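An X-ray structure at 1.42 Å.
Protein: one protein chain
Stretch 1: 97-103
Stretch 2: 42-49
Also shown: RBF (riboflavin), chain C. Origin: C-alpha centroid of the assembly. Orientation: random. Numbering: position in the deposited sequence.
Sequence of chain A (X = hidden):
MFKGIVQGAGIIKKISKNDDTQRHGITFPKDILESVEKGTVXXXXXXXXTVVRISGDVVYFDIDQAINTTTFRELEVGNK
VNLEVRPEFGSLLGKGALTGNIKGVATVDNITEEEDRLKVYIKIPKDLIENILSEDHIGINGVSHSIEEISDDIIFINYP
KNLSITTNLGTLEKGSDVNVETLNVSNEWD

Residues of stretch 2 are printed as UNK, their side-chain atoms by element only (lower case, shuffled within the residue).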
ATOM      1  N   ALA A  97     -12.070   2.709   6.032  1.00 20.14           N
ATOM      2  CA  ALA A  97     -12.174   2.100   4.692  1.00 20.89           C
ATOM      3  C   ALA A  97     -11.331   2.782   3.677  1.00 19.09           C
ATOM      4  O   ALA A  97     -11.214   3.948   3.686  1.00 21.17           O
ATOM      5  CB  ALA A  97     -13.605   2.008   4.128  1.00 21.29           C
ATOM      6  N   LEU A  98     -10.779   1.978   2.793  1.00 14.76           N
ATOM      7  CA  LEU A  98      -9.924   2.629   1.703  1.00 13.22           C
ATOM      8  C   LEU A  98     -10.561   2.523   0.395  1.00 11.89           C
ATOM      9  O   LEU A  98     -11.244   1.525   0.100  1.00 14.96           O
ATOM     10  CB  LEU A  98      -8.530   1.856   1.668  1.00 14.25           C
ATOM     11  CG  LEU A  98      -7.713   1.950   2.943  1.00 14.95           C
ATOM     12  CD1 LEU A  98      -6.365   1.141   2.619  1.00 17.99           C
ATOM     13  CD2 LEU A  98      -7.443   3.301   3.390  1.00 17.41           C
ATOM     14  N   THR A  99     -10.401   3.554  -0.433  1.00 14.63           N
ATOM     15  CA  THR A  99     -10.887   3.525  -1.787  1.00 13.36           C
ATOM     16  C   THR A  99      -9.919   2.986  -2.855  1.00 13.42           C
ATOM     17  O   THR A  99     -10.346   2.547  -3.910  1.00 16.21           O
ATOM     18  CB  THR A  99     -11.269   4.940  -2.320  1.00 14.46           C
ATOM     19  OG1 THR A  99     -10.140   5.784  -2.472  1.00 15.59           O
ATOM     20  CG2 THR A  99     -12.306   5.650  -1.459  1.00 17.16           C
ATOM     21  N   GLY A 100      -8.617   2.989  -2.455  1.00 12.19           N
ATOM     22  CA  GLY A 100      -7.602   2.572  -3.503  1.00 12.64           C
ATOM     23  C   GLY A 100      -7.101   3.762  -4.305  1.00 11.39           C
ATOM     24  O   GLY A 100      -6.287   3.572  -5.226  1.00 10.91           O
ATOM     25  N   ASN A 101      -7.546   4.980  -4.079  1.00 11.44           N
ATOM     26  CA  ASN A 101      -7.088   6.191  -4.816  1.00 11.94           C
ATOM     27  C   ASN A 101      -5.976   6.760  -3.972  1.00 12.49           C
ATOM     28  O   ASN A 101      -6.197   7.415  -2.940  1.00 13.77           O
ATOM     29  CB  ASN A 101      -8.204   7.274  -4.918  1.00 15.85           C
ATOM     30  CG  ASN A 101      -7.678   8.508  -5.630  1.00 19.35           C
ATOM     31  OD1 ASN A 101      -7.748   9.604  -5.091  1.00 30.89           O
ATOM     32  ND2 ASN A 101      -7.202   8.354  -6.770  1.00 24.90           N
ATOM     33  N   ILE A 102      -4.684   6.463  -4.331  1.00 11.49           N
ATOM     34  CA  ILE A 102      -3.608   7.011  -3.566  1.00 12.33           C
ATOM     35  C   ILE A 102      -3.456   8.536  -3.887  1.00 11.39           C
ATOM     36  O   ILE A 102      -3.433   8.942  -5.024  1.00 12.61           O
ATOM     37  CB  ILE A 102      -2.287   6.250  -3.989  1.00 12.06           C
ATOM     38  CG1 ILE A 102      -2.372   4.731  -3.604  1.00  9.81           C
ATOM     39  CG2 ILE A 102      -1.061   6.920  -3.510  1.00 10.71           C
ATOM     40  CD1 ILE A 102      -2.621   4.579  -2.122  1.00 11.94           C
ATOM     41  N   LYS A 103      -3.332   9.255  -2.827  1.00 12.80           N
ATOM     42  CA  LYS A 103      -3.177  10.750  -2.921  1.00 14.39           C
ATOM     43  C   LYS A 103      -1.799  11.126  -3.336  1.00 16.43           C
ATOM     44  O   LYS A 103      -1.639  12.206  -3.978  1.00 19.14           O
ATOM     45  CB  LYS A 103      -3.543  11.359  -1.599  1.00 15.74           C
ATOM     46  CG  LYS A 103      -4.958  11.020  -1.240  1.00 20.08           C
ATOM     47  CD  LYS A 103      -5.967  11.087  -2.409  1.00 28.60           C
ATOM     48  CE  LYS A 103      -7.389  10.912  -1.847  1.00 31.83           C
ATOM     49  NZ  LYS A 103      -8.337  10.368  -2.879  1.00 38.11           N
ATOM     50  N   UNK A  42      -8.064  -4.798  -7.493  1.00  9.49           N
ATOM     51  CA  UNK A  42      -7.660  -5.063  -6.101  1.00 10.80           C
ATOM     52  C   UNK A  42      -6.635  -4.076  -5.711  1.00 10.40           C
ATOM     53  O   UNK A  42      -6.125  -3.241  -6.585  1.00 10.65           O
ATOM     54  c   UNK A  42      -5.821  -6.706  -6.820  1.00 11.97           C
ATOM     55  c   UNK A  42      -7.105  -6.489  -5.924  1.00 10.20           C
ATOM     56  c   UNK A  42      -4.527  -8.232  -4.880  1.00 11.11           C
ATOM     57  s   UNK A  42      -5.093  -8.348  -6.573  1.00 11.81           S
ATOM     58  N   UNK A  43      -6.327  -4.031  -4.423  1.00 10.03           N
ATOM     59  CA  UNK A  43      -5.257  -3.105  -3.949  1.00 10.80           C
ATOM     60  C   UNK A  43      -3.883  -3.739  -3.902  1.00 11.17           C
ATOM     61  O   UNK A  43      -3.673  -4.789  -3.309  1.00 11.16           O
ATOM     62  c   UNK A  43      -6.972  -1.241  -1.017  1.00 14.56           C
ATOM     63  c   UNK A  43      -5.570  -2.578  -2.542  1.00 10.48           C
ATOM     64  c   UNK A  43      -6.931  -1.890  -2.436  1.00 11.51           C
ATOM     65  c   UNK A  43      -7.157  -0.792  -3.483  1.00 12.09           C
ATOM     66  N   UNK A  44      -2.953  -3.022  -4.537  1.00 10.09           N
ATOM     67  CA  UNK A  44      -1.547  -3.424  -4.475  1.00  9.71           C
ATOM     68  C   UNK A  44      -0.804  -2.228  -3.859  1.00  8.97           C
ATOM     69  O   UNK A  44      -0.865  -1.090  -4.370  1.00  8.49           O
ATOM     70  c   UNK A  44      -1.001  -3.649  -5.911  1.00 10.33           C
ATOM     71  c   UNK A  44      -1.752  -4.757  -6.568  1.00 10.64           C
ATOM     72  c   UNK A  44       0.534  -4.041  -5.747  1.00 11.33           C
ATOM     73  N   UNK A  45      -0.225  -2.461  -2.669  1.00  8.76           N
ATOM     74  CA  UNK A  45       0.252  -1.312  -1.925  1.00  9.10           C
ATOM     75  C   UNK A  45      -0.732  -0.194  -1.802  1.00  9.69           C
ATOM     76  O   UNK A  45      -0.437   1.032  -1.785  1.00  9.53           O
ATOM     77  n   UNK A  45       3.873  -1.304  -2.878  1.00 10.88           N
ATOM     78  c   UNK A  45       1.548  -0.711  -2.436  1.00  9.40           C
ATOM     79  c   UNK A  45       2.787  -1.552  -2.130  1.00  9.63           C
ATOM     80  o   UNK A  45       2.809  -2.341  -1.200  1.00 11.45           O
ATOM     81  N   UNK A  46      -2.013  -0.584  -1.551  1.00  9.05           N
ATOM     82  CA  UNK A  46      -3.085   0.410  -1.316  1.00 10.18           C
ATOM     83  C   UNK A  46      -3.585   1.045  -2.567  1.00  9.29           C
ATOM     84  O   UNK A  46      -4.589   1.845  -2.494  1.00 11.08           O
ATOM     85  N   UNK A  47      -3.063   0.704  -3.762  1.00  8.78           N
ATOM     86  CA  UNK A  47      -3.527   1.357  -4.993  1.00  8.76           C
ATOM     87  C   UNK A  47      -4.444   0.391  -5.767  1.00  9.54           C
ATOM     88  O   UNK A  47      -4.070  -0.730  -6.035  1.00  9.89           O
ATOM     89  s   UNK A  47      -2.620   2.515  -7.392  1.00 10.37           S
ATOM     90  c   UNK A  47      -2.300   1.593  -5.841  1.00 10.35           C
ATOM     91  N   UNK A  48      -5.605   0.918  -6.209  1.00 10.14           N
ATOM     92  CA  UNK A  48      -6.447   0.108  -7.056  1.00  8.93           C
ATOM     93  C   UNK A  48      -5.734  -0.109  -8.423  1.00  9.31           C
ATOM     94  O   UNK A  48      -5.465   0.854  -9.142  1.00 11.00           O
ATOM     95  o   UNK A  48      -8.629   0.667  -6.141  1.00 17.89           O
ATOM     96  c   UNK A  48      -7.796   0.767  -7.306  1.00 11.15           C
ATOM     97  N   UNK A  49      -5.605  -1.377  -8.805  1.00  9.38           N
ATOM     98  CA  UNK A  49      -5.038  -1.822 -10.103  1.00  9.96           C
ATOM     99  C   UNK A  49      -5.852  -2.975 -10.619  1.00  9.26           C
ATOM    100  O   UNK A  49      -6.471  -3.736  -9.867  1.00  9.44           O
ATOM    101  c   UNK A  49      -2.486   0.034 -10.400  1.00 11.40           C
ATOM    102  c   UNK A  49      -2.588  -1.207  -9.452  1.00  8.95           C
ATOM    103  c   UNK A  49      -1.184  -1.836  -9.305  1.00 12.72           C
ATOM    104  c   UNK A  49      -3.550  -2.262  -9.993  1.00  9.33           C
TER
HETATM  105  N1  RBF C 191      -4.297   2.787 -12.345  1.00 11.17           N
HETATM  106  C2  RBF C 191      -3.341   2.135 -13.038  1.00 10.34           C
HETATM  107  O2  RBF C 191      -2.208   2.670 -13.249  1.00 11.08           O
HETATM  108  N3  RBF C 191      -3.490   0.834 -13.503  1.00 10.42           N
HETATM  109  C4  RBF C 191      -4.685   0.112 -13.264  1.00  9.68           C
HETATM  110  O4  RBF C 191      -4.763  -1.044 -13.698  1.00 10.49           O
HETATM  111  C4A RBF C 191      -5.689   0.851 -12.610  1.00  9.13           C
HETATM  112  N5  RBF C 191      -6.967   0.191 -12.447  1.00 12.60           N
HETATM  113  C5A RBF C 191      -7.956   0.914 -11.781  1.00 10.46           C
HETATM  114  C6  RBF C 191      -9.222   0.321 -11.740  1.00 10.92           C
HETATM  115  C7  RBF C 191     -10.223   1.093 -11.087  1.00 11.23           C
HETATM  116  C7M RBF C 191     -11.638   0.445 -11.100  1.00 13.59           C
HETATM  117  C8  RBF C 191      -9.999   2.305 -10.509  1.00  9.66           C
HETATM  118  C8M RBF C 191     -11.093   2.989  -9.805  1.00 14.37           C
HETATM  119  C9  RBF C 191      -8.684   2.889 -10.546  1.00 11.39           C
HETATM  120  C9A RBF C 191      -7.693   2.218 -11.268  1.00 11.69           C
HETATM  121  N10 RBF C 191      -6.396   2.812 -11.428  1.00  9.34           N
HETATM  122  C10 RBF C 191      -5.464   2.122 -12.159  1.00  8.50           C
HETATM  123  C1' RBF C 191      -6.109   4.127 -11.025  1.00 10.09           C
HETATM  124  C2' RBF C 191      -5.277   4.266  -9.766  1.00 10.09           C
HETATM  125  O2' RBF C 191      -5.934   3.539  -8.675  1.00 11.04           O
HETATM  126  C3' RBF C 191      -5.145   5.642  -9.370  1.00 11.58           C
HETATM  127  O3' RBF C 191      -4.499   6.315 -10.579  1.00 12.43           O
HETATM  128  C4' RBF C 191      -4.110   5.880  -8.257  1.00  9.64           C
HETATM  129  O4' RBF C 191      -4.652   5.405  -7.005  1.00 11.66           O
HETATM  130  C5' RBF C 191      -3.768   7.366  -8.083  1.00 14.60           C
HETATM  131  O5' RBF C 191      -2.718   7.577  -7.138  1.00 13.26           O

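Position 42 carries four side-chain atoms in an unbranched chain: two carbons, a sulfur, then a carbon. They make no contact with stretch 1. A thioether of this kind is methionine. Met42 is out of reach of stretch 1. Met42 N donates to the backbone O of position 49 at 3.0 Å, and Met42 O accepts from the backbone N of position 49 at 2.9 Å, so the two strands run as a hairpin.

Position 43 has four carbons, forked at the second. One terminal carbon lies 3.4 Å from Gly100 CA, and the other lies 4.4 Å from Leu98 CB, an apolar contact. The fork beyond CB identifies leucine. Leu43 points toward stretch 1.

Position 44 has three carbons, one carrying the other two. They make no contact with stretch 1. Branching at CB with carbon alone gives valine. Val44 opens a type I' beta turn that ends at position 47.

Position 45 has two carbons, the second carrying one oxygen and one nitrogen. The backbone O of position 45 is 4.2 Å from Ile102 CD1. The side chain ends in the amide of asparagine. The end of the Asn45 side chain leads away from stretch 1, and its OD1 is hydrogen-bonded elsewhere in the structure.

Position 46 has no side-chain atoms. The backbone O of position 46 approaches Gly100 CA at 3.3 Å, a CA-H...O contact, and lies 3.4 Å from Ile102 CD1. The residue is glycine. The phi of 78° at Gly46 by itself favours glycine.

Position 47 has one carbon and then one sulfur. The CB of position 47 packs 3.9 Å from Ile102 CG1. The CA of position 47 makes a CA-H...O contact with Gly100 O at 3.5 Å. This is cysteine. Cys47 closes the turn, with Cys47 N 2.9 Å from Val44 O and Cys47 O 3.0 Å from Val44 N, both hydrogen bonds.

Position 48 has one carbon and then one oxygen. The side-chain oxygen of position 48 is 3.4 Å from Thr99 O, a weak hydrogen bond at best. The backbone N of position 48 donates to Gly100 O at 2.9 Å, and the angle of 172° makes the bond nearly straight. This is serine. Ser48 O accepts from riboflavin O2' at 2.8 Å.

Position 49 has four carbons, forked at the second. They do not touch stretch 1. This is again leucine. Leu49 meets the ligand instead, with Leu49 CD2 3.4 Å from riboflavin N3.

The contact centres on Gly100, which lies against the hairpin with Gly100 CA 4.5 Å from Ser48 CA. There is no room for a side chain here. An ideal CB on Gly100 would lie 1.9 Å from Ser48 OG and 2.7 Å from Leu43 CD2, both clashes. The bond from Ser48 N to Gly100 O ties the backbones together. Leu98 and Ile102 add apolar packing against Leu43 and Cys47, respectively. Both stretches also hold riboflavin. Ile102 N donates to riboflavin O4' at 2.9 Å, and Ile102 O accepts from riboflavin O5' at 2.6 Å, while Ser48 O binds the same ribityl chain.

Stretch 2, residues 42-49: MLVNGCSL
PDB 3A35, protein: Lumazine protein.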